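Aminotransferase class-III (Ochrobactrum anthropi, PDB 5GHG) probably transfers amino groups between amines and keto compounds as an omega-transaminase, using a pyridoxal phosphate cofactor held here in its aminated PMP form. Local coordinates at residues I145-G150 with A220-E225; V154-A159 with L173-I178; R75-L80 with H328-A333; P67-A72 with A332-E337. The protein carries 1 engineered substitution. One frame throughout, in Å; residues are numbered along the deposited sequence.

Contact 1 of 4, residues I145-G150 with A220-E225; sequences ISRKRG and AAFIGE. With PMP (4'-deoxy-4'-aminopyridoxal-5'-phosphate), chain C.
Ile145 pairs with Phe222 where two parallel strands of the large cofactor-binding sheet run side by side, their short axes 5.0 Å apart. Two backbone bonds set the register: Ile145 N gives its proton to Ala221 O at 2.9 Å, and Ile145 O receives one from Ile223 N. On the face of the sheet that the two side chains share, CG2 of Ile145 lies 3.7 Å from CD2 of the Phe222 ring.

Further along, Arg147 sends its side chain across to the end of the neighbouring strand. The chain bends at chi3 (-62°), and the CD methylene comes 3.9 Å from Phe222 CZ while the guanidinium, 69° from the ring plane, continues to Glu225. There NH2 donates to Glu225 O at 2.8 Å, tilted slightly from the guanidinium plane but using a carbonyl lone pair. The same NH2 also donates to a water that accepts from Glu225 N and donates to Glu225 OE1 at 2.6 Å; a second water joins NH1 to Glu225 O, and NH1 has a further partner in Tyr240. By contrast, Arg147 NE and Ile223 O are buried without a partner. The Glu225 carboxylate is held by Tyr151 N at OE1 and Gly229 N at OE2, and OE2 lies 3.3 Å from the PMP methyl carbon C2A. Ser146 OG is satisfied by Leu161 O.

Strand 178-181 continues the sheet beyond strand 143-147. Helix 196-214 packs on Ile145 and Phe222, and helix 240-250 covers Phe222 and Arg147.

Contact 2 of 4, residues V154-A159 with L173-I178; sequences VTIASA and LPIDRI
Helix 156-161, which starts beside the cofactor pocket, rests its first turn on Leu173 and Ile175 of the loop leading to strand 178-181. No hydrogen bond crosses; the side-chain contacts are apolar. Leu173 extends both methyls to the helix: CD1 lies 3.7 Å from Ala159 CB, while CD2 is 3.9 Å from Ile156 O and a little farther from Ile156 CG2. That same CG2 branch, anti to its own backbone N, also meets Ile175 CG2 at 3.7 Å, the two isoleucine side chains crossing at about a right angle. Ile175 sets CG1 between its backbone N and carbonyl carbon (chi1 67°), and its CD1 reaches Ala157 CA at 4.1 Å.

This is the N-terminal turn of a capped helix: Thr155 occupies the N-cap, and its OG1 accepts from Ser158 N at 3.0 Å. A cis peptide bond precedes Pro174, between the two residues that do the packing. An alanine in place of Leu173 would probably open a gap beside Ala159 and leave Ile156 CG2 with less to pack against. Ile175 N is bonded to Ser160 OG farther along the helix. Across the dimer interface, Asp123 of the second subunit accepts from Ile156 N, and Ile156 and Ala157 pack on Ala157 and Ile156 of that subunit.

Contact 3 of 4, residues R75-L80 with H328-A333; sequences RQMKKL and HPVAAA
Gln76 meets Pro329, Val330 and Ala333 with its aliphatic stem, and its conformation decides how. Its CB lies 3.9 Å from Ala333 CB. CG stands anti to the backbone N (chi1 -180°), which carries the side chain out to the opposing helix and rests CG 3.6 Å from Pro329 O. A bend at chi2 (65°) next turns the amide on toward the residues that follow the helix, where NE2 donates to Leu80 O at 3.0 Å, near the amide plane of Gln76 and close to straight. The amide nitrogen also passes 4.0 Å from Pro329 CB, the two side chains crossing at about a right angle. An alanine at Gln76 would probably leave Leu80 O without this donor and open a gap beside Pro329 and Val330, where CG and the amide had packed.

Met77 reaches over from the next position, its chain bending at chi3 (-57°) to bring CE within 3.8 Å of Val330 CG1. Val330 thus receives both neighbours, with CG2 facing the stem of Gln76. At the start of helix 329-344, His328 is the N-cap, its ND1 accepting from Val330 N at 3.2 Å, while NE2 bonds to Ser292 O of the second subunit.

The contact joins the C-terminal end of helix 67-77 to the N-terminal turn of helix 329-344. Helix 93-104 adds Pro93 against Gln76 and Ala332, and Tyr293 of the second subunit packs on Met77 and His328.

Contact 4 of 4, residues P67-A72 with A332-E337; sequences PRLAEA and AAVALE
Glu337 turns toward Arg68 by a bend at chi2 (81°) after CG leaves anti to the backbone N, and Arg68 answers with a bend at chi3 that presents its NE side. The guanidinium thus approaches side-on, and both donors converge on a single oxygen: NE lies 2.7 Å from Glu337 OE2 and NH2 2.9 Å from the same atom. OE2 sits in the guanidinium plane, but the carboxylate is turned 66° from it; NE meets OE2 nearly along its C-O axis, whereas NH2 comes from above the carboxylate plane.

Beside the salt bridge, Leu69 CD2 lies against the stem of Glu337, 3.6 Å from its CG, and 3.7 Å from Val334 O. One turn on from Arg68, Ala72 CB touches Glu337 CB at 3.9 Å. The two roughly antiparallel helices, 67-77 and 329-344, pack here with local axes 8.7 Å apart at an angle of 146°.

Arg68 also has Glu344 as a second acidic partner, through NH1, while Arg345 places a like charge near that nitrogen. With two acidic partners, the arginine charge is probably well compensated, and two donors on one oxygen would be expected to draw negative charge toward OE2.

Overall arrangement
The four contacts fall into two pairs. The first segments of contacts 1 and 2 lie on successive elements of the cofactor-binding domain, strand 143-147 and helix 156-161, the contact centres being 12 Å apart. Contact 1 supplies Glu225 to the PMP pocket, and in contact 2 the side chain of Ala159 is about 10 Å from the cofactor. Contacts 3 and 4, 9 Å apart between centres, share Ala332 and Ala333 and join the same two helices at successive places. They lie far from the first pair: nearest atoms are about 17 Å apart between contacts 2 and 3, and about 20 Å between contacts 1 and 4. Contacts 2, 3 and 4 all touch the second subunit.

Contact 1 of 4, residues I145-G150 with A220-E225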
loop_
_atom_site.group_PDB
_atom_site.type_symbol
_atom_site.label_atom_id
_atom_site.label_comp_id
_atom_site.label_asym_id
_atom_site.label_seq_id
_atom_site.Cartn_x
_atom_site.Cartn_y
_atom_site.Cartn_z
ATOM N N ILE B 145 17.032 0.602 -14.056
ATOM C CA ILE B 145 18.053 -0.326 -13.617
ATOM C C ILE B 145 18.016 -0.398 -12.089
ATOM O O ILE B 145 18.163 0.617 -11.414
ATOM C CB ILE B 145 19.445 0.096 -14.105
ATOM C CG1 ILE B 145 19.469 0.129 -15.636
ATOM C CG2 ILE B 145 20.515 -0.876 -13.597
ATOM C CD1 ILE B 145 20.749 0.703 -16.206
ATOM N N SER B 146 17.843 -1.608 -11.563
ATOM C CA SER B 146 17.925 -1.924 -10.151
ATOM C C SER B 146 19.105 -2.860 -9.944
ATOM O O SER B 146 19.872 -3.131 -10.873
ATOM C CB SER B 146 16.612 -2.576 -9.681
ATOM O OG SER B 146 16.568 -2.562 -8.268
ATOM N N ARG B 147 19.234 -3.394 -8.749
ATOM C CA ARG B 147 20.380 -4.246 -8.442
ATOM C C ARG B 147 19.951 -5.562 -7.820
ATOM O O ARG B 147 18.975 -5.620 -7.067
ATOM C CB ARG B 147 21.346 -3.537 -7.491
ATOM C CG ARG B 147 21.886 -2.256 -8.047
ATOM C CD ARG B 147 22.754 -1.554 -7.054
ATOM N NE ARG B 147 22.004 -1.173 -5.857
ATOM C CZ ARG B 147 22.539 -0.497 -4.842
ATOM N NH1 ARG B 147 23.804 -0.124 -4.916
ATOM N NH2 ARG B 147 21.819 -0.205 -3.760
ATOM N N LYS B 148 20.690 -6.612 -8.134
ATOM C CA LYS B 148 20.508 -7.878 -7.437
ATOM C C LYS B 148 20.632 -7.667 -5.931
ATOM O O LYS B 148 21.527 -6.971 -5.459
ATOM C CB LYS B 148 21.535 -8.904 -7.925
ATOM C CG LYS B 148 21.221 -9.439 -9.313
ATOM C CD LYS B 148 22.279 -10.469 -9.719
ATOM C CE LYS B 148 22.068 -10.998 -11.123
ATOM N NZ LYS B 148 22.973 -12.179 -11.348
ATOM N N ARG B 149 19.716 -8.269 -5.186
ATOM C CA ARG B 149 19.631 -8.174 -3.727
ATOM C C ARG B 149 19.155 -6.813 -3.240
ATOM O O ARG B 149 19.027 -6.617 -2.033
ATOM C CB ARG B 149 20.966 -8.547 -3.048
ATOM C CG ARG B 149 21.283 -10.046 -3.161
ATOM C CD ARG B 149 22.681 -10.432 -2.629
ATOM N NE ARG B 149 22.771 -10.293 -1.172
ATOM C CZ ARG B 149 23.915 -10.377 -0.475
ATOM N NH1 ARG B 149 23.903 -10.238 0.844
ATOM N NH2 ARG B 149 25.067 -10.607 -1.102
ATOM N N GLY B 150 18.857 -5.868 -4.138
ATOM C CA GLY B 150 18.143 -4.679 -3.728
ATOM C C GLY B 150 16.718 -5.003 -3.298
ATOM O O GLY B 150 16.142 -6.019 -3.682
ATOM N N ALA B 220 15.948 5.190 -18.301
ATOM C CA ALA B 220 15.395 6.374 -17.653
ATOM C C ALA B 220 16.028 6.654 -16.289
ATOM O O ALA B 220 16.287 7.809 -15.962
ATOM C CB ALA B 220 13.885 6.249 -17.498
ATOM N N ALA B 221 16.287 5.622 -15.497
ATOM C CA ALA B 221 16.699 5.841 -14.115
ATOM C C ALA B 221 17.432 4.631 -13.576
ATOM O O ALA B 221 17.283 3.516 -14.073
ATOM C CB ALA B 221 15.505 6.152 -13.201
ATOM N N PHE B 222 18.200 4.888 -12.522
ATOM C CA PHE B 222 18.882 3.882 -11.729
ATOM C C PHE B 222 18.390 4.043 -10.288
ATOM O O PHE B 222 18.322 5.159 -9.779
ATOM C CB PHE B 222 20.384 4.098 -11.835
ATOM C CG PHE B 222 21.226 3.153 -11.030
ATOM C CD1 PHE B 222 21.549 3.445 -9.713
ATOM C CD2 PHE B 222 21.770 2.028 -11.612
ATOM C CE1 PHE B 222 22.372 2.596 -8.984
ATOM C CE2 PHE B 222 22.589 1.172 -10.896
ATOM C CZ PHE B 222 22.887 1.453 -9.575
ATOM N N ILE B 223 18.013 2.942 -9.644
ATOM C CA ILE B 223 17.536 3.013 -8.270
ATOM C C ILE B 223 18.465 2.213 -7.360
ATOM O O ILE B 223 18.862 1.093 -7.692
ATOM C CB ILE B 223 16.079 2.530 -8.099
ATOM C CG1 ILE B 223 15.664 2.708 -6.638
ATOM C CG2 ILE B 223 15.930 1.067 -8.522
ATOM C CD1 ILE B 223 14.153 2.627 -6.386
ATOM N N GLY B 224 18.805 2.804 -6.216
ATOM C CA GLY B 224 19.562 2.093 -5.213
ATOM C C GLY B 224 19.343 2.596 -3.792
ATOM O O GLY B 224 19.172 3.798 -3.557
ATOM N N GLU B 225 19.345 1.673 -2.851
ATOM C CA GLU B 225 19.521 2.015 -1.450
ATOM C C GLU B 225 20.984 2.390 -1.208
ATOM O O GLU B 225 21.881 1.724 -1.730
ATOM C CB GLU B 225 19.162 0.825 -0.560
ATOM C CG GLU B 225 17.823 0.182 -0.868
ATOM C CD GLU B 225 17.803 -1.306 -0.501
ATOM O OE1 GLU B 225 18.076 -2.148 -1.391
ATOM O OE2 GLU B 225 17.539 -1.611 0.690
HETATM N N1 PMP C . 12.385 0.224 -0.058
HETATM C C2 PMP C . 13.155 -0.276 0.947
HETATM C C2A PMP C . 14.626 0.019 0.944
HETATM C C3 PMP C . 12.604 -1.087 1.962
HETATM O O3 PMP C . 13.450 -1.626 2.896
HETATM C C4 PMP C . 11.202 -1.352 1.964
HETATM C C4A PMP C . 10.502 -2.143 3.055
HETATM N N4A PMP C . 11.227 -3.290 3.538
HETATM C C5 PMP C . 10.433 -0.796 0.907
HETATM C C6 PMP C . 11.023 0.026 -0.041
HETATM C C5A PMP C . 8.960 -1.038 0.779
HETATM O O4P PMP C . 8.254 -0.378 1.832
HETATM P P PMP C . 6.792 -0.963 2.293
HETATM O O1P PMP C . 5.953 -1.149 1.082
HETATM O O2P PMP C . 6.267 0.105 3.236
HETATM O O3P PMP C . 6.999 -2.296 2.978
HETATM O O HOH W 1 19.226 -1.172 -3.489
HETATM O O HOH W 2 24.669 0.427 -2.252
HETATM O O HOH W 3 18.250 -4.824 0.183
#

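Contact 2 of 4, residues V154-A159 with L173-I178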
loop_
_atom_site.group_PDB
_atom_site.type_symbol
_atom_site.label_atom_id
_atom_site.label_comp_id
_atom_site.label_asym_id
_atom_site.label_seq_id
_atom_site.Cartn_x
_atom_site.Cartn_y
_atom_site.Cartn_z
ATOM N N VAL B 154 6.868 -4.372 -2.876
ATOM C CA VAL B 154 6.158 -5.585 -3.268
ATOM C C VAL B 154 4.938 -5.333 -4.158
ATOM O O VAL B 154 4.143 -6.247 -4.363
ATOM C CB VAL B 154 5.731 -6.379 -2.029
ATOM C CG1 VAL B 154 6.932 -6.746 -1.173
ATOM C CG2 VAL B 154 4.711 -5.581 -1.210
ATOM N N THR B 155 4.752 -4.122 -4.684
ATOM C CA THR B 155 3.763 -4.059 -5.754
ATOM C C THR B 155 4.326 -4.766 -6.982
ATOM O O THR B 155 5.503 -5.131 -7.031
ATOM C CB THR B 155 3.371 -2.625 -6.131
ATOM O OG1 THR B 155 4.473 -1.966 -6.743
ATOM C CG2 THR B 155 2.870 -1.829 -4.936
ATOM N N ILE B 156 3.483 -4.985 -7.980
ATOM C CA ILE B 156 3.970 -5.701 -9.160
ATOM C C ILE B 156 5.182 -4.983 -9.750
ATOM O O ILE B 156 6.190 -5.620 -10.114
ATOM C CB ILE B 156 2.830 -5.911 -10.163
ATOM C CG1 ILE B 156 1.983 -7.109 -9.715
ATOM C CG2 ILE B 156 3.361 -6.091 -11.571
ATOM C CD1 ILE B 156 0.654 -7.286 -10.390
ATOM N N ALA B 157 5.133 -3.661 -9.814
ATOM C CA ALA B 157 6.266 -2.903 -10.330
ATOM C C ALA B 157 7.426 -2.841 -9.325
ATOM O O ALA B 157 8.583 -3.048 -9.697
ATOM C CB ALA B 157 5.842 -1.503 -10.728
ATOM N N SER B 158 7.147 -2.542 -8.055
ATOM C CA SER B 158 8.266 -2.368 -7.149
ATOM C C SER B 158 8.868 -3.717 -6.715
ATOM O O SER B 158 10.066 -3.782 -6.441
ATOM C CB SER B 158 7.874 -1.506 -5.941
ATOM O OG SER B 158 6.760 -2.014 -5.233
ATOM N N ALA B 159 8.077 -4.794 -6.693
ATOM C CA ALA B 159 8.643 -6.129 -6.527
ATOM C C ALA B 159 9.534 -6.519 -7.705
ATOM O O ALA B 159 10.439 -7.356 -7.555
ATOM C CB ALA B 159 7.547 -7.175 -6.365
ATOM N N LEU B 173 7.579 -12.328 -12.093
ATOM C CA LEU B 173 8.278 -11.044 -12.070
ATOM C C LEU B 173 9.759 -11.288 -12.332
ATOM O O LEU B 173 10.226 -12.409 -12.171
ATOM C CB LEU B 173 8.073 -10.355 -10.723
ATOM C CG LEU B 173 6.601 -10.163 -10.334
ATOM C CD1 LEU B 173 6.512 -9.525 -8.969
ATOM C CD2 LEU B 173 5.885 -9.310 -11.395
ATOM N N PRO B 174 10.510 -10.247 -12.715
ATOM C CA PRO B 174 10.139 -8.851 -12.945
ATOM C C PRO B 174 9.394 -8.593 -14.252
ATOM O O PRO B 174 9.553 -9.324 -15.241
ATOM C CB PRO B 174 11.492 -8.131 -12.975
ATOM C CG PRO B 174 12.434 -9.177 -13.548
ATOM C CD PRO B 174 11.956 -10.482 -12.893
ATOM N N ILE B 175 8.578 -7.540 -14.265
ATOM C CA ILE B 175 7.949 -7.113 -15.495
ATOM C C ILE B 175 9.006 -6.580 -16.451
ATOM O O ILE B 175 10.155 -6.273 -16.071
ATOM C CB ILE B 175 6.877 -6.039 -15.235
ATOM C CG1 ILE B 175 7.547 -4.756 -14.733
ATOM C CG2 ILE B 175 5.807 -6.589 -14.279
ATOM C CD1 ILE B 175 6.562 -3.671 -14.340
ATOM N N ASP B 176 8.603 -6.449 -17.708
ATOM C CA ASP B 176 9.461 -5.849 -18.717
ATOM C C ASP B 176 9.797 -4.404 -18.314
ATOM O O ASP B 176 9.004 -3.716 -17.661
ATOM C CB ASP B 176 8.753 -5.848 -20.080
ATOM C CG ASP B 176 9.605 -5.225 -21.179
ATOM O OD1 ASP B 176 10.840 -5.466 -21.190
ATOM O OD2 ASP B 176 9.051 -4.495 -22.034
ATOM N N ARG B 177 10.983 -3.964 -18.722
ATOM C CA ARG B 177 11.557 -2.641 -18.525
ATOM C C ARG B 177 12.420 -2.544 -17.280
ATOM O O ARG B 177 13.127 -1.551 -17.116
ATOM C CB ARG B 177 10.517 -1.512 -18.509
ATOM C CG ARG B 177 9.774 -1.341 -19.838
ATOM C CD ARG B 177 8.712 -0.255 -19.697
ATOM N NE ARG B 177 8.213 0.176 -20.983
ATOM C CZ ARG B 177 7.402 1.208 -21.163
ATOM N NH1 ARG B 177 6.974 1.911 -20.119
ATOM N NH2 ARG B 177 7.020 1.535 -22.384
ATOM N N ILE B 178 12.406 -3.537 -16.409
ATOM C CA ILE B 178 13.204 -3.486 -15.180
ATOM C C ILE B 178 14.422 -4.380 -15.388
ATOM O O ILE B 178 14.284 -5.570 -15.681
ATOM C CB ILE B 178 12.398 -3.925 -13.954
ATOM C CG1 ILE B 178 11.100 -3.149 -13.855
ATOM C CG2 ILE B 178 13.249 -3.801 -12.703
ATOM C CD1 ILE B 178 11.271 -1.672 -13.981
#

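Contact 3 of 4, residues R75-L80 with H328-A333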
loop_
_atom_site.group_PDB
_atom_site.type_symbol
_atom_site.label_atom_id
_atom_site.label_comp_id
_atom_site.label_asym_id
_atom_site.label_seq_id
_atom_site.Cartn_x
_atom_site.Cartn_y
_atom_site.Cartn_z
ATOM N N ARG B 75 -5.192 14.147 18.432
ATOM C CA ARG B 75 -5.532 15.537 18.230
ATOM C C ARG B 75 -6.002 15.799 16.806
ATOM O O ARG B 75 -7.017 16.469 16.584
ATOM C CB ARG B 75 -4.325 16.427 18.592
ATOM C CG ARG B 75 -4.563 17.933 18.403
ATOM C CD ARG B 75 -3.280 18.732 18.759
ATOM N NE ARG B 75 -3.079 19.886 17.896
ATOM C CZ ARG B 75 -2.214 20.877 18.139
ATOM N NH1 ARG B 75 -1.473 20.884 19.253
ATOM N NH2 ARG B 75 -2.125 21.904 17.289
ATOM N N GLN B 76 -5.284 15.268 15.816
ATOM C CA GLN B 76 -5.736 15.458 14.442
ATOM C C GLN B 76 -7.011 14.674 14.166
ATOM O O GLN B 76 -7.907 15.156 13.462
ATOM C CB GLN B 76 -4.658 15.048 13.434
ATOM C CG GLN B 76 -5.138 15.253 11.981
ATOM C CD GLN B 76 -5.369 16.723 11.675
ATOM O OE1 GLN B 76 -4.632 17.580 12.151
ATOM N NE2 GLN B 76 -6.399 17.016 10.895
ATOM N N MET B 77 -7.095 13.453 14.692
ATOM C CA MET B 77 -8.258 12.619 14.434
ATOM C C MET B 77 -9.530 13.259 14.981
ATOM O O MET B 77 -10.603 13.074 14.413
ATOM C CB MET B 77 -8.053 11.222 15.037
ATOM C CG MET B 77 -8.963 10.169 14.481
ATOM S SD MET B 77 -8.516 8.510 15.050
ATOM C CE MET B 77 -6.844 8.375 14.518
ATOM N N LYS B 78 -9.403 14.020 16.068
ATOM C CA LYS B 78 -10.512 14.731 16.698
ATOM C C LYS B 78 -10.815 16.051 16.028
ATOM O O LYS B 78 -11.805 16.699 16.377
ATOM C CB LYS B 78 -10.205 14.969 18.187
ATOM C CG LYS B 78 -10.271 13.726 19.064
ATOM C CD LYS B 78 -11.677 13.169 19.087
ATOM C CE LYS B 78 -12.593 14.003 19.951
ATOM N NZ LYS B 78 -12.800 13.389 21.258
ATOM N N LYS B 79 -9.958 16.500 15.114
ATOM C CA LYS B 79 -10.166 17.753 14.406
ATOM C C LYS B 79 -10.686 17.497 12.992
ATOM O O LYS B 79 -11.766 17.957 12.620
ATOM C CB LYS B 79 -8.865 18.555 14.360
ATOM C CG LYS B 79 -8.984 19.844 13.596
ATOM C CD LYS B 79 -7.665 20.625 13.650
ATOM C CE LYS B 79 -7.780 21.935 12.912
ATOM N NZ LYS B 79 -6.548 22.730 13.114
ATOM N N LEU B 80 -9.908 16.764 12.199
ATOM C CA LEU B 80 -10.293 16.384 10.846
ATOM C C LEU B 80 -9.643 15.026 10.579
ATOM O O LEU B 80 -8.462 14.959 10.204
ATOM C CB LEU B 80 -9.849 17.409 9.817
ATOM C CG LEU B 80 -10.173 17.022 8.367
ATOM C CD1 LEU B 80 -11.678 17.091 8.147
ATOM C CD2 LEU B 80 -9.416 17.925 7.402
ATOM N N HIS B 328 -2.571 11.340 4.085
ATOM C CA HIS B 328 -3.522 11.160 5.159
ATOM C C HIS B 328 -3.191 12.106 6.314
ATOM O O HIS B 328 -2.076 12.058 6.837
ATOM C CB HIS B 328 -3.520 9.718 5.653
ATOM C CG HIS B 328 -4.711 9.396 6.510
ATOM N ND1 HIS B 328 -4.854 9.882 7.790
ATOM C CD2 HIS B 328 -5.829 8.682 6.248
ATOM C CE1 HIS B 328 -5.999 9.471 8.287
ATOM N NE2 HIS B 328 -6.615 8.746 7.373
ATOM N N PRO B 329 -4.123 12.967 6.733
ATOM C CA PRO B 329 -3.754 14.019 7.695
ATOM C C PRO B 329 -3.363 13.493 9.065
ATOM O O PRO B 329 -2.537 14.125 9.732
ATOM C CB PRO B 329 -5.013 14.896 7.769
ATOM C CG PRO B 329 -6.128 13.993 7.293
ATOM C CD PRO B 329 -5.518 13.099 6.274
ATOM N N VAL B 330 -3.925 12.370 9.510
ATOM C CA VAL B 330 -3.531 11.829 10.806
ATOM C C VAL B 330 -2.111 11.275 10.728
ATOM O O VAL B 330 -1.267 11.533 11.608
ATOM C CB VAL B 330 -4.517 10.766 11.300
ATOM C CG1 VAL B 330 -4.131 10.280 12.700
ATOM C CG2 VAL B 330 -5.951 11.306 11.309
ATOM N N ALA B 331 -1.823 10.513 9.682
ATOM C CA ALA B 331 -0.467 9.983 9.496
ATOM C C ALA B 331 0.540 11.107 9.337
ATOM O O ALA B 331 1.642 11.044 9.905
ATOM C CB ALA B 331 -0.426 9.041 8.304
ATOM N N ALA B 332 0.180 12.156 8.592
ATOM C CA ALA B 332 1.092 13.291 8.440
ATOM C C ALA B 332 1.354 13.968 9.782
ATOM O O ALA B 332 2.478 14.363 10.063
ATOM C CB ALA B 332 0.541 14.308 7.444
ATOM N N ALA B 333 0.311 14.132 10.613
ATOM C CA ALA B 333 0.512 14.766 11.907
ATOM C C ALA B 333 1.454 13.950 12.780
ATOM O O ALA B 333 2.285 14.501 13.506
ATOM C CB ALA B 333 -0.836 14.969 12.609
#

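Contact 4 of 4, residues P67-A72 with A332-E337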
loop_
_atom_site.group_PDB
_atom_site.type_symbol
_atom_site.label_atom_id
_atom_site.label_comp_id
_atom_site.label_asym_id
_atom_site.label_seq_id
_atom_site.Cartn_x
_atom_site.Cartn_y
_atom_site.Cartn_z
ATOM N N PRO B 67 4.459 8.283 23.931
ATOM C CA PRO B 67 3.071 8.756 23.992
ATOM C C PRO B 67 2.830 10.101 23.324
ATOM O O PRO B 67 1.667 10.412 23.041
ATOM C CB PRO B 67 2.781 8.812 25.508
ATOM C CG PRO B 67 4.108 8.909 26.158
ATOM C CD PRO B 67 5.059 8.140 25.272
ATOM N N ARG B 68 3.863 10.895 23.036
ATOM C CA ARG B 68 3.649 12.137 22.290
ATOM C C ARG B 68 3.034 11.869 20.907
ATOM O O ARG B 68 2.253 12.677 20.399
ATOM C CB ARG B 68 4.966 12.899 22.098
ATOM C CG ARG B 68 5.398 13.745 23.270
ATOM C CD ARG B 68 6.761 14.386 23.018
ATOM N NE ARG B 68 6.747 15.377 21.943
ATOM C CZ ARG B 68 7.788 16.162 21.635
ATOM N NH1 ARG B 68 8.914 16.083 22.333
ATOM N NH2 ARG B 68 7.703 17.030 20.633
ATOM N N LEU B 69 3.397 10.752 20.286
ATOM C CA LEU B 69 2.859 10.434 18.967
ATOM C C LEU B 69 1.374 10.053 19.045
ATOM O O LEU B 69 0.597 10.407 18.162
ATOM C CB LEU B 69 3.687 9.335 18.319
ATOM C CG LEU B 69 5.129 9.675 17.984
ATOM C CD1 LEU B 69 5.749 8.542 17.155
ATOM C CD2 LEU B 69 5.215 11.000 17.253
ATOM N N ALA B 70 0.975 9.348 20.107
ATOM C CA ALA B 70 -0.437 9.052 20.330
ATOM C C ALA B 70 -1.265 10.336 20.486
ATOM O O ALA B 70 -2.359 10.449 19.934
ATOM C CB ALA B 70 -0.616 8.163 21.554
ATOM N N GLU B 71 -0.745 11.304 21.232
ATOM C CA GLU B 71 -1.466 12.567 21.391
ATOM C C GLU B 71 -1.562 13.328 20.070
ATOM O O GLU B 71 -2.583 13.953 19.786
ATOM C CB GLU B 71 -0.776 13.444 22.458
ATOM C CG GLU B 71 -1.501 14.759 22.642
ATOM C CD GLU B 71 -1.118 15.506 23.925
ATOM O OE1 GLU B 71 -0.872 16.719 23.806
ATOM O OE2 GLU B 71 -1.094 14.894 25.018
ATOM N N ALA B 72 -0.503 13.309 19.254
ATOM C CA ALA B 72 -0.561 13.978 17.961
ATOM C C ALA B 72 -1.596 13.325 17.045
ATOM O O ALA B 72 -2.314 14.009 16.315
ATOM C CB ALA B 72 0.810 13.982 17.292
ATOM N N ALA B 332 0.180 12.156 8.592
ATOM C CA ALA B 332 1.092 13.291 8.440
ATOM C C ALA B 332 1.354 13.968 9.782
ATOM O O ALA B 332 2.478 14.363 10.063
ATOM C CB ALA B 332 0.541 14.308 7.444
ATOM N N ALA B 333 0.311 14.132 10.613
ATOM C CA ALA B 333 0.512 14.766 11.907
ATOM C C ALA B 333 1.454 13.950 12.780
ATOM O O ALA B 333 2.285 14.501 13.506
ATOM C CB ALA B 333 -0.836 14.969 12.609
ATOM N N VAL B 334 1.342 12.627 12.713
ATOM C CA VAL B 334 2.233 11.767 13.489
ATOM C C VAL B 334 3.665 11.857 12.954
ATOM O O VAL B 334 4.619 11.919 13.730
ATOM C CB VAL B 334 1.718 10.315 13.482
ATOM C CG1 VAL B 334 2.809 9.355 13.985
ATOM C CG2 VAL B 334 0.450 10.210 14.342
ATOM N N ALA B 335 3.835 11.873 11.631
ATOM C CA ALA B 335 5.172 11.982 11.073
ATOM C C ALA B 335 5.832 13.314 11.465
ATOM O O ALA B 335 7.029 13.360 11.775
ATOM C CB ALA B 335 5.140 11.825 9.555
ATOM N N LEU B 336 5.058 14.403 11.445
ATOM C CA LEU B 336 5.608 15.697 11.836
ATOM C C LEU B 336 6.100 15.679 13.281
ATOM O O LEU B 336 7.182 16.189 13.586
ATOM C CB LEU B 336 4.560 16.789 11.664
ATOM C CG LEU B 336 4.504 17.489 10.322
ATOM C CD1 LEU B 336 3.163 18.238 10.208
ATOM C CD2 LEU B 336 5.690 18.439 10.166
ATOM N N GLU B 337 5.293 15.129 14.190
ATOM C CA GLU B 337 5.700 15.057 15.584
ATOM C C GLU B 337 6.866 14.090 15.774
ATOM O O GLU B 337 7.751 14.328 16.611
ATOM C CB GLU B 337 4.532 14.661 16.465
ATOM C CG GLU B 337 4.877 14.550 17.932
ATOM C CD GLU B 337 4.907 15.887 18.633
ATOM O OE1 GLU B 337 4.641 16.905 17.965
ATOM O OE2 GLU B 337 5.185 15.922 19.851
HETATM O O HOH W 4 1.849 15.558 20.761
#